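Local coordinates for protein DnaJ homolog subfamily C member 3 (Mus musculus, PDB 3IEG) that acts as a co-chaperone in the endoplasmic reticulum stress response, binding misfolded proteins through its TPR domain and stimulating the ATPase activity of HSC70, at residues 53-64 and 73-84; 19-30 and 42-50. All coordinates share one frame; numbering follows the deposited sequence.

Contact 1: 53-64 and 73-84; sequences SKAALPDLTKVI and ARLQRGHLLLKQ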
loop_
_atom_site.group_PDB
_atom_site.type_symbol
_atom_site.label_atom_id
_atom_site.label_comp_id
_atom_site.label_asym_id
_atom_site.label_seq_id
_atom_site.Cartn_x
_atom_site.Cartn_y
_atom_site.Cartn_z
ATOM N N SER A 53 3.246 -22.486 2.121
ATOM C CA SER A 53 3.658 -22.689 3.515
ATOM C C SER A 53 2.510 -22.600 4.515
ATOM O O SER A 53 2.532 -23.263 5.541
ATOM C CB SER A 53 4.745 -21.703 3.901
ATOM O OG SER A 53 4.240 -20.384 3.888
ATOM N N LYS A 54 1.510 -21.785 4.213
ATOM C CA LYS A 54 0.311 -21.696 5.042
ATOM C C LYS A 54 -0.304 -23.073 5.228
ATOM O O LYS A 54 -0.760 -23.396 6.319
ATOM C CB LYS A 54 -0.717 -20.756 4.406
ATOM C CG LYS A 54 -1.907 -20.405 5.279
ATOM C CD LYS A 54 -2.498 -19.032 4.885
ATOM C CE LYS A 54 -1.513 -17.875 5.158
ATOM N NZ LYS A 54 -1.985 -16.578 4.588
ATOM N N ALA A 55 -0.304 -23.874 4.163
ATOM C CA ALA A 55 -0.871 -25.218 4.182
ATOM C C ALA A 55 0.082 -26.265 4.771
ATOM O O ALA A 55 -0.357 -27.202 5.437
ATOM C CB ALA A 55 -1.297 -25.614 2.788
ATOM N N ALA A 56 1.381 -26.098 4.531
ATOM C CA ALA A 56 2.388 -27.019 5.048
ATOM C C ALA A 56 2.506 -27.004 6.565
ATOM O O ALA A 56 2.605 -28.066 7.192
ATOM C CB ALA A 56 3.734 -26.743 4.424
ATOM N N LEU A 57 2.490 -25.814 7.151
ATOM C CA LEU A 57 2.730 -25.676 8.593
ATOM C C LEU A 57 1.842 -26.572 9.477
ATOM O O LEU A 57 2.373 -27.369 10.247
ATOM C CB LEU A 57 2.703 -24.202 9.033
ATOM C CG LEU A 57 2.842 -23.886 10.527
ATOM C CD1 LEU A 57 4.189 -24.318 11.076
ATOM C CD2 LEU A 57 2.632 -22.392 10.795
ATOM N N PRO A 58 0.501 -26.476 9.364
ATOM C CA PRO A 58 -0.276 -27.383 10.222
ATOM C C PRO A 58 0.108 -28.856 10.095
ATOM O O PRO A 58 0.084 -29.567 11.089
ATOM C CB PRO A 58 -1.733 -27.138 9.799
ATOM C CG PRO A 58 -1.644 -26.331 8.509
ATOM C CD PRO A 58 -0.366 -25.589 8.566
ATOM N N ASP A 59 0.481 -29.314 8.904
ATOM C CA ASP A 59 0.909 -30.712 8.747
ATOM C C ASP A 59 2.281 -30.961 9.368
ATOM O O ASP A 59 2.513 -32.004 9.974
ATOM C CB ASP A 59 0.893 -31.164 7.277
ATOM C CG ASP A 59 -0.509 -31.240 6.695
ATOM O OD1 ASP A 59 -1.484 -31.241 7.469
ATOM O OD2 ASP A 59 -0.640 -31.299 5.456
ATOM N N LEU A 60 3.183 -30.002 9.225
ATOM C CA LEU A 60 4.485 -30.111 9.852
ATOM C C LEU A 60 4.349 -30.222 11.358
ATOM O O LEU A 60 4.909 -31.139 11.960
ATOM C CB LEU A 60 5.382 -28.945 9.476
ATOM C CG LEU A 60 5.941 -29.039 8.053
ATOM C CD1 LEU A 60 6.633 -27.752 7.683
ATOM C CD2 LEU A 60 6.898 -30.223 7.908
ATOM N N THR A 61 3.574 -29.325 11.968
ATOM C CA THR A 61 3.403 -29.392 13.417
ATOM C C THR A 61 2.596 -30.619 13.852
ATOM O O THR A 61 2.778 -31.119 14.961
ATOM C CB THR A 61 2.841 -28.083 14.072
ATOM O OG1 THR A 61 1.471 -28.259 14.438
ATOM C CG2 THR A 61 2.994 -26.879 13.189
ATOM N N LYS A 62 1.727 -31.121 12.989
ATOM C CA LYS A 62 1.061 -32.369 13.296
ATOM C C LYS A 62 2.091 -33.499 13.406
ATOM O O LYS A 62 2.085 -34.270 14.370
ATOM C CB LYS A 62 0.013 -32.700 12.241
ATOM C CG LYS A 62 -0.729 -34.015 12.483
ATOM C CD LYS A 62 -1.674 -33.946 13.667
ATOM C CE LYS A 62 -2.381 -35.275 13.859
ATOM N NZ LYS A 62 -3.356 -35.207 14.988
ATOM N N VAL A 63 2.990 -33.584 12.431
ATOM C CA VAL A 63 3.988 -34.643 12.429
ATOM C C VAL A 63 4.796 -34.595 13.706
ATOM O O VAL A 63 5.027 -35.613 14.343
ATOM C CB VAL A 63 4.930 -34.540 11.222
ATOM C CG1 VAL A 63 6.080 -35.548 11.343
ATOM C CG2 VAL A 63 4.150 -34.766 9.945
ATOM N N ILE A 64 5.208 -33.400 14.085
ATOM C CA ILE A 64 6.032 -33.224 15.251
ATOM C C ILE A 64 5.248 -33.643 16.488
ATOM O O ILE A 64 5.775 -34.339 17.345
ATOM C CB ILE A 64 6.544 -31.786 15.324
ATOM C CG1 ILE A 64 7.505 -31.544 14.159
ATOM C CG2 ILE A 64 7.234 -31.508 16.648
ATOM C CD1 ILE A 64 7.554 -30.118 13.703
ATOM N N ALA A 73 11.040 -32.971 9.651
ATOM C CA ALA A 73 9.849 -32.141 9.703
ATOM C C ALA A 73 10.057 -30.912 10.566
ATOM O O ALA A 73 9.543 -29.834 10.249
ATOM C CB ALA A 73 8.669 -32.941 10.203
ATOM N N ARG A 74 10.802 -31.072 11.657
ATOM C CA ARG A 74 11.092 -29.963 12.544
ATOM C C ARG A 74 12.042 -28.980 11.869
ATOM O O ARG A 74 11.873 -27.769 11.991
ATOM C CB ARG A 74 11.644 -30.449 13.883
ATOM C CG ARG A 74 11.904 -29.320 14.863
ATOM C CD ARG A 74 12.368 -29.785 16.227
ATOM N NE ARG A 74 11.246 -29.903 17.155
ATOM C CZ ARG A 74 10.945 -31.028 17.778
ATOM N NH1 ARG A 74 11.689 -32.097 17.577
ATOM N NH2 ARG A 74 9.917 -31.092 18.596
ATOM N N LEU A 75 13.021 -29.490 11.132
ATOM C CA LEU A 75 13.896 -28.596 10.400
ATOM C C LEU A 75 13.078 -27.708 9.460
ATOM O O LEU A 75 13.284 -26.494 9.414
ATOM C CB LEU A 75 14.971 -29.364 9.642
ATOM C CG LEU A 75 15.901 -28.505 8.768
ATOM C CD1 LEU A 75 16.707 -27.520 9.592
ATOM C CD2 LEU A 75 16.825 -29.377 7.940
ATOM N N GLN A 76 12.128 -28.312 8.741
ATOM C CA GLN A 76 11.282 -27.571 7.802
ATOM C C GLN A 76 10.440 -26.494 8.489
ATOM O O GLN A 76 10.343 -25.369 7.999
ATOM C CB GLN A 76 10.395 -28.519 6.967
ATOM C CG GLN A 76 11.142 -29.425 5.966
ATOM C CD GLN A 76 12.136 -28.672 5.093
ATOM O OE1 GLN A 76 11.877 -27.558 4.649
ATOM N NE2 GLN A 76 13.282 -29.282 4.847
ATOM N N ARG A 77 9.843 -26.831 9.628
ATOM C CA ARG A 77 9.061 -25.850 10.387
ATOM C C ARG A 77 9.919 -24.681 10.852
ATOM O O ARG A 77 9.487 -23.529 10.791
ATOM C CB ARG A 77 8.346 -26.490 11.575
ATOM C CG ARG A 77 7.409 -25.517 12.257
ATOM C CD ARG A 77 6.577 -26.160 13.333
ATOM N NE ARG A 77 7.396 -26.508 14.478
ATOM C CZ ARG A 77 6.920 -27.080 15.565
ATOM N NH1 ARG A 77 5.627 -27.355 15.648
ATOM N NH2 ARG A 77 7.733 -27.375 16.561
ATOM N N GLY A 78 11.129 -24.985 11.309
ATOM C CA GLY A 78 12.114 -23.971 11.659
ATOM C C GLY A 78 12.349 -22.968 10.546
ATOM O O GLY A 78 12.417 -21.766 10.794
ATOM N N HIS A 79 12.472 -23.447 9.318
ATOM C CA HIS A 79 12.604 -22.550 8.172
ATOM C C HIS A 79 11.419 -21.584 8.048
ATOM O O HIS A 79 11.617 -20.384 7.841
ATOM C CB HIS A 79 12.783 -23.329 6.861
ATOM C CG HIS A 79 14.049 -24.122 6.791
ATOM N ND1 HIS A 79 15.264 -23.626 7.215
ATOM C CD2 HIS A 79 14.290 -25.377 6.348
ATOM C CE1 HIS A 79 16.196 -24.545 7.046
ATOM N NE2 HIS A 79 15.632 -25.616 6.516
ATOM N N LEU A 80 10.202 -22.108 8.177
ATOM C CA LEU A 80 9.008 -21.298 7.971
ATOM C C LEU A 80 8.877 -20.283 9.083
ATOM O O LEU A 80 8.573 -19.132 8.812
ATOM C CB LEU A 80 7.724 -22.154 7.840
ATOM C CG LEU A 80 7.661 -23.214 6.726
ATOM C CD1 LEU A 80 6.356 -24.018 6.757
ATOM C CD2 LEU A 80 7.862 -22.574 5.375
ATOM N N LEU A 81 9.122 -20.709 10.323
ATOM C CA LEU A 81 9.106 -19.801 11.484
ATOM C C LEU A 81 10.097 -18.647 11.345
ATOM O O LEU A 81 9.744 -17.496 11.582
ATOM C CB LEU A 81 9.368 -20.560 12.796
ATOM C CG LEU A 81 8.335 -21.614 13.212
ATOM C CD1 LEU A 81 8.890 -22.601 14.247
ATOM C CD2 LEU A 81 7.048 -20.965 13.694
ATOM N N LEU A 82 11.331 -18.944 10.958
ATOM C CA LEU A 82 12.302 -17.882 10.720
ATOM C C LEU A 82 11.790 -16.870 9.691
ATOM O O LEU A 82 11.935 -15.670 9.879
ATOM C CB LEU A 82 13.644 -18.468 10.282
ATOM C CG LEU A 82 14.790 -17.523 9.919
ATOM C CD1 LEU A 82 15.096 -16.521 11.024
ATOM C CD2 LEU A 82 16.014 -18.345 9.609
ATOM N N LYS A 83 11.185 -17.359 8.607
ATOM C CA LYS A 83 10.623 -16.479 7.582
ATOM C C LYS A 83 9.459 -15.641 8.128
ATOM O O LYS A 83 9.247 -14.505 7.717
ATOM C CB LYS A 83 10.163 -17.285 6.372
ATOM C CG LYS A 83 11.275 -17.728 5.417
ATOM C CD LYS A 83 10.658 -18.084 4.076
ATOM C CE LYS A 83 11.665 -18.641 3.115
ATOM N NZ LYS A 83 10.966 -18.946 1.823
ATOM N N GLN A 84 8.715 -16.209 9.064
ATOM C CA GLN A 84 7.612 -15.504 9.691
ATOM C C GLN A 84 8.095 -14.510 10.758
ATOM O O GLN A 84 7.312 -13.730 11.285
ATOM C CB GLN A 84 6.625 -16.512 10.283
ATOM C CG GLN A 84 5.846 -17.318 9.251
ATOM C CD GLN A 84 4.863 -18.294 9.887
ATOM O OE1 GLN A 84 4.856 -18.480 11.099
ATOM N NE2 GLN A 84 4.032 -18.929 9.063
HETATM O O HOH W 1 4.345 -29.429 16.778
#
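Helix 53-64 of the second TPR repeat packs on helix 73-84 of the third in a mainly apolar helix-helix contact, with Leu60, Ile64, Arg77 and Leu80 at its heart. The axes of the two segments are antiparallel in sense but well splayed, at 141°, and approach to 9.1 Å. Two knobs interlock. Leu60 sits in a hole made by Ala73, Gln76, Arg77 and Leu80. Its CD2 rests on Ala73 O, while its CD1 meets Leu80 CD1 at 3.9 Å, the side chains crossing at about a right angle. Arg77 is the answering knob, set among Leu57, Leu60, Thr61 and Ile64. Its CG is anti to the backbone N (chi1 -173°), and the chain bends at chi3 (71°). This brings CG and CD against Leu57 CD1, with CG at 3.6 Å, and sets the guanidinium beside Thr61 and Ile64. Ile64 CD1 lies over the centre of one face of the Arg77 guanidinium, 3.6 Å above its plane. Thr61 CG2 sits at the edge of the same group. Ile64 also reaches Arg74, placing CG2 over a face of that guanidinium. At the far end Ser53 CB packs on Leu80 CD2 at 3.6 Å. No direct hydrogen bond joins the helices. One water bridges them, donating to Thr61 O at 2.9 Å and accepting from Arg77 NH1. Direct polar partners of the arginines lie outside: Arg77 NE forms a salt bridge with Asp93, and Arg74 NH1 a hydrogen bond with Met68 O. Direct contact is thus mostly apolar, with one water as polar link and the arginines lending methylenes and flat faces.

Contact 2: 19-30 and 42-50; sequences LADALSQFHAAV and RRATVFLAM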
loop_
_atom_site.group_PDB
_atom_site.type_symbol
_atom_site.label_atom_id
_atom_site.label_comp_id
_atom_site.label_asym_id
_atom_site.label_seq_id
_atom_site.Cartn_x
_atom_site.Cartn_y
_atom_site.Cartn_z
ATOM N N LEU A 19 2.264 -32.556 -8.865
ATOM C CA LEU A 19 2.109 -32.130 -7.479
ATOM C C LEU A 19 0.685 -32.267 -6.979
ATOM O O LEU A 19 0.459 -32.788 -5.883
ATOM C CB LEU A 19 2.604 -30.696 -7.296
ATOM C CG LEU A 19 4.006 -30.364 -7.813
ATOM C CD1 LEU A 19 4.345 -28.898 -7.492
ATOM C CD2 LEU A 19 5.086 -31.299 -7.244
ATOM N N ALA A 20 -0.269 -31.793 -7.775
ATOM C CA ALA A 20 -1.672 -31.826 -7.388
ATOM C C ALA A 20 -2.132 -33.265 -7.236
ATOM O O ALA A 20 -2.785 -33.614 -6.255
ATOM C CB ALA A 20 -2.519 -31.087 -8.383
ATOM N N ASP A 21 -1.754 -34.112 -8.185
ATOM C CA ASP A 21 -2.090 -35.519 -8.086
ATOM C C ASP A 21 -1.439 -36.191 -6.881
ATOM O O ASP A 21 -2.075 -37.000 -6.218
ATOM C CB ASP A 21 -1.730 -36.243 -9.380
ATOM C CG ASP A 21 -2.499 -35.711 -10.570
ATOM O OD1 ASP A 21 -3.565 -35.069 -10.378
ATOM O OD2 ASP A 21 -2.030 -35.929 -11.705
ATOM N N ALA A 22 -0.182 -35.849 -6.598
ATOM C CA ALA A 22 0.492 -36.324 -5.381
ATOM C C ALA A 22 -0.279 -35.875 -4.151
ATOM O O ALA A 22 -0.580 -36.688 -3.277
ATOM C CB ALA A 22 1.923 -35.846 -5.321
ATOM N N LEU A 23 -0.640 -34.591 -4.117
ATOM C CA LEU A 23 -1.425 -34.051 -3.017
ATOM C C LEU A 23 -2.685 -34.862 -2.767
ATOM O O LEU A 23 -3.011 -35.162 -1.618
ATOM C CB LEU A 23 -1.796 -32.588 -3.262
ATOM C CG LEU A 23 -2.538 -31.848 -2.142
ATOM C CD1 LEU A 23 -1.682 -31.832 -0.891
ATOM C CD2 LEU A 23 -2.890 -30.431 -2.547
ATOM N N SER A 24 -3.373 -35.221 -3.846
ATOM C CA SER A 24 -4.635 -35.948 -3.777
ATOM C C SER A 24 -4.455 -37.301 -3.076
ATOM O O SER A 24 -5.254 -37.673 -2.208
ATOM C CB SER A 24 -5.198 -36.138 -5.186
ATOM O OG SER A 24 -6.602 -35.944 -5.227
ATOM N N GLN A 25 -3.386 -38.008 -3.440
ATOM C CA GLN A 25 -3.052 -39.301 -2.851
ATOM C C GLN A 25 -2.724 -39.201 -1.360
ATOM O O GLN A 25 -3.161 -40.032 -0.553
ATOM C CB GLN A 25 -1.855 -39.913 -3.576
ATOM C CG GLN A 25 -2.128 -40.360 -5.011
ATOM C CD GLN A 25 -3.230 -41.401 -5.109
ATOM O OE1 GLN A 25 -4.155 -41.265 -5.910
ATOM N NE2 GLN A 25 -3.141 -42.435 -4.293
ATOM N N PHE A 26 -1.947 -38.182 -1.001
ATOM C CA PHE A 26 -1.566 -37.977 0.384
ATOM C C PHE A 26 -2.760 -37.528 1.243
ATOM O O PHE A 26 -2.821 -37.873 2.424
ATOM C CB PHE A 26 -0.382 -37.009 0.497
ATOM C CG PHE A 26 0.902 -37.524 -0.117
ATOM C CD1 PHE A 26 1.804 -36.641 -0.703
ATOM C CD2 PHE A 26 1.212 -38.886 -0.110
ATOM C CE1 PHE A 26 3.003 -37.111 -1.266
ATOM C CE2 PHE A 26 2.399 -39.366 -0.673
ATOM C CZ PHE A 26 3.299 -38.475 -1.250
ATOM N N HIS A 27 -3.689 -36.772 0.648
ATOM C CA HIS A 27 -4.967 -36.450 1.288
ATOM C C HIS A 27 -5.747 -37.728 1.622
ATOM O O HIS A 27 -6.200 -37.923 2.744
ATOM C CB HIS A 27 -5.831 -35.560 0.381
ATOM C CG HIS A 27 -5.743 -34.096 0.694
ATOM N ND1 HIS A 27 -5.457 -33.145 -0.266
ATOM C CD2 HIS A 27 -5.914 -33.419 1.854
ATOM C CE1 HIS A 27 -5.453 -31.946 0.289
ATOM N NE2 HIS A 27 -5.718 -32.085 1.576
ATOM N N ALA A 28 -5.879 -38.592 0.621
ATOM C CA ALA A 28 -6.566 -39.868 0.738
ATOM C C ALA A 28 -5.938 -40.714 1.819
ATOM O O ALA A 28 -6.645 -41.347 2.598
ATOM C CB ALA A 28 -6.533 -40.609 -0.599
ATOM N N ALA A 29 -4.609 -40.725 1.858
ATOM C CA ALA A 29 -3.872 -41.480 2.862
ATOM C C ALA A 29 -4.158 -40.939 4.267
ATOM O O ALA A 29 -4.445 -41.707 5.185
ATOM C CB ALA A 29 -2.381 -41.439 2.565
ATOM N N VAL A 30 -4.086 -39.620 4.426
ATOM C CA VAL A 30 -4.384 -38.994 5.706
ATOM C C VAL A 30 -5.824 -39.283 6.154
ATOM O O VAL A 30 -6.064 -39.590 7.316
ATOM C CB VAL A 30 -4.129 -37.479 5.663
ATOM C CG1 VAL A 30 -4.812 -36.769 6.851
ATOM C CG2 VAL A 30 -2.628 -37.191 5.636
ATOM N N ARG A 42 4.318 -36.459 4.139
ATOM C CA ARG A 42 4.279 -36.501 2.685
ATOM C C ARG A 42 3.434 -35.370 2.117
ATOM O O ARG A 42 3.860 -34.667 1.176
ATOM C CB ARG A 42 3.774 -37.851 2.191
ATOM C CG ARG A 42 4.645 -39.034 2.595
ATOM C CD ARG A 42 6.071 -38.906 2.089
ATOM N NE ARG A 42 6.832 -40.113 2.388
ATOM C CZ ARG A 42 8.153 -40.156 2.511
ATOM N NH1 ARG A 42 8.884 -39.052 2.382
ATOM N NH2 ARG A 42 8.743 -41.305 2.779
ATOM N N ARG A 43 2.254 -35.175 2.701
ATOM C CA ARG A 43 1.410 -34.068 2.299
ATOM C C ARG A 43 2.117 -32.736 2.490
ATOM O O ARG A 43 1.980 -31.851 1.667
ATOM C CB ARG A 43 0.083 -34.070 3.042
ATOM C CG ARG A 43 -0.940 -33.144 2.389
ATOM C CD ARG A 43 -2.340 -33.330 2.937
ATOM N NE ARG A 43 -2.436 -32.869 4.314
ATOM C CZ ARG A 43 -3.425 -33.182 5.138
ATOM N NH1 ARG A 43 -4.414 -33.959 4.725
ATOM N NH2 ARG A 43 -3.420 -32.710 6.379
ATOM N N ALA A 44 2.883 -32.595 3.561
ATOM C CA ALA A 44 3.559 -31.325 3.793
ATOM C C ALA A 44 4.685 -31.051 2.796
ATOM O O ALA A 44 4.902 -29.895 2.413
ATOM C CB ALA A 44 4.070 -31.224 5.223
ATOM N N THR A 45 5.409 -32.091 2.382
ATOM C CA THR A 45 6.476 -31.893 1.387
ATOM C C THR A 45 5.877 -31.490 0.039
ATOM O O THR A 45 6.494 -30.723 -0.691
ATOM C CB THR A 45 7.455 -33.094 1.245
ATOM O OG1 THR A 45 6.747 -34.256 0.808
ATOM C CG2 THR A 45 8.123 -33.410 2.566
ATOM N N VAL A 46 4.672 -31.973 -0.271
ATOM C CA VAL A 46 3.948 -31.523 -1.484
ATOM C C VAL A 46 3.556 -30.039 -1.425
ATOM O O VAL A 46 3.926 -29.281 -2.320
ATOM C CB VAL A 46 2.741 -32.443 -1.882
ATOM C CG1 VAL A 46 1.882 -31.788 -2.922
ATOM C CG2 VAL A 46 3.241 -33.760 -2.429
ATOM N N PHE A 47 2.838 -29.621 -0.384
ATOM C CA PHE A 47 2.610 -28.185 -0.142
ATOM C C PHE A 47 3.922 -27.378 -0.211
ATOM O O PHE A 47 3.957 -26.276 -0.770
ATOM C CB PHE A 47 1.911 -27.926 1.203
ATOM C CG PHE A 47 0.445 -28.322 1.241
ATOM C CD1 PHE A 47 -0.051 -29.084 2.295
ATOM C CD2 PHE A 47 -0.446 -27.928 0.234
ATOM C CE1 PHE A 47 -1.408 -29.451 2.355
ATOM C CE2 PHE A 47 -1.803 -28.301 0.282
ATOM C CZ PHE A 47 -2.283 -29.063 1.356
ATOM N N LEU A 48 5.003 -27.923 0.343
ATOM C CA LEU A 48 6.280 -27.218 0.308
ATOM C C LEU A 48 6.767 -27.036 -1.129
ATOM O O LEU A 48 7.209 -25.948 -1.501
ATOM C CB LEU A 48 7.326 -27.924 1.176
ATOM C CG LEU A 48 7.727 -27.282 2.517
ATOM C CD1 LEU A 48 6.828 -26.106 2.954
ATOM C CD2 LEU A 48 7.854 -28.313 3.640
ATOM N N ALA A 49 6.653 -28.099 -1.931
ATOM C CA ALA A 49 7.059 -28.065 -3.337
ATOM C C ALA A 49 6.227 -27.077 -4.170
ATOM O O ALA A 49 6.757 -26.399 -5.037
ATOM C CB ALA A 49 7.017 -29.451 -3.932
HETATM N N MSE A 50 4.931 -27.003 -3.893
HETATM C CA MSE A 50 4.072 -25.965 -4.450
HETATM C C MSE A 50 4.438 -24.584 -3.901
HETATM O O MSE A 50 4.101 -23.551 -4.486
HETATM C CB MSE A 50 2.615 -26.254 -4.100
HETATM C CG MSE A 50 2.056 -27.544 -4.679
HETATM SE SE MSE A 50 0.190 -27.874 -4.123
HETATM C CE MSE A 50 -0.302 -29.212 -5.459
#
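Arg43, Phe26 and Leu23 bury the most surface where helix 19-30 meets helix 42-50. Arg43 stretches across the first helix. Its CG is anti to the backbone N (chi1 -165°), which carries the chain between Leu23 and His27. CG meets Leu23 CD1 at 3.6 Å. CD lies over one face of the His27 ring in a CH-pi contact, and Val30 CG2 lies over one face of the guanidinium, toward its rim. The salt-bridge partner of Arg43 is Asp59, on helix 53-66. Phe26 lays its ring against Arg42 and Val46 of helix 37-50. Arg42 CB stands over the ring centre, 3.3 Å from the centroid, and Val46 CG2 touches the ring edge at 3.6 Å from Phe26 CE1. With an alanine in place of this phenylalanine, Arg42 CB and Val46 CG2 would probably be left without a packing partner, opening a gap between the helices. Leu23 is a knob among Arg43, Val46, Phe47 and Met50, the last a selenomethionine. Its CD1 also lies over a face of the Phe47 ring, 3.9 Å from the centroid. Val46 is the returning knob, set among Leu19, Ala22, Leu23 and Phe26. At the end of the contact Met50 CE packs on Leu19 CB at 3.7 Å. The axes run almost antiparallel, at 155°. Antiparallel packing of the second helix of one repeat on the first helix of the next is typical of the TPR superhelix.

In the fold
Contact 2 joins the first TPR repeat to the second, and contact 1 joins the second to the third. They follow in series along the chain, with centres about 15 Å apart. Helices 37-50 and 53-66 of the second repeat link them directly. The Arg43-Asp59 salt bridge (NE to OD2 2.6 Å) ties a residue of contact 2 to the helix of contact 1. Ala56 CB packs on Leu48 CD1 at 3.5 Å, and Ala55 CB similarly meets Phe47 CD2 at 3.5 Å. In both contacts the second helix of one repeat packs on the first helix of the next. Misfolded proteins bind a hydrophobic groove within the first two repeats. Contact 2 lies between those two repeats.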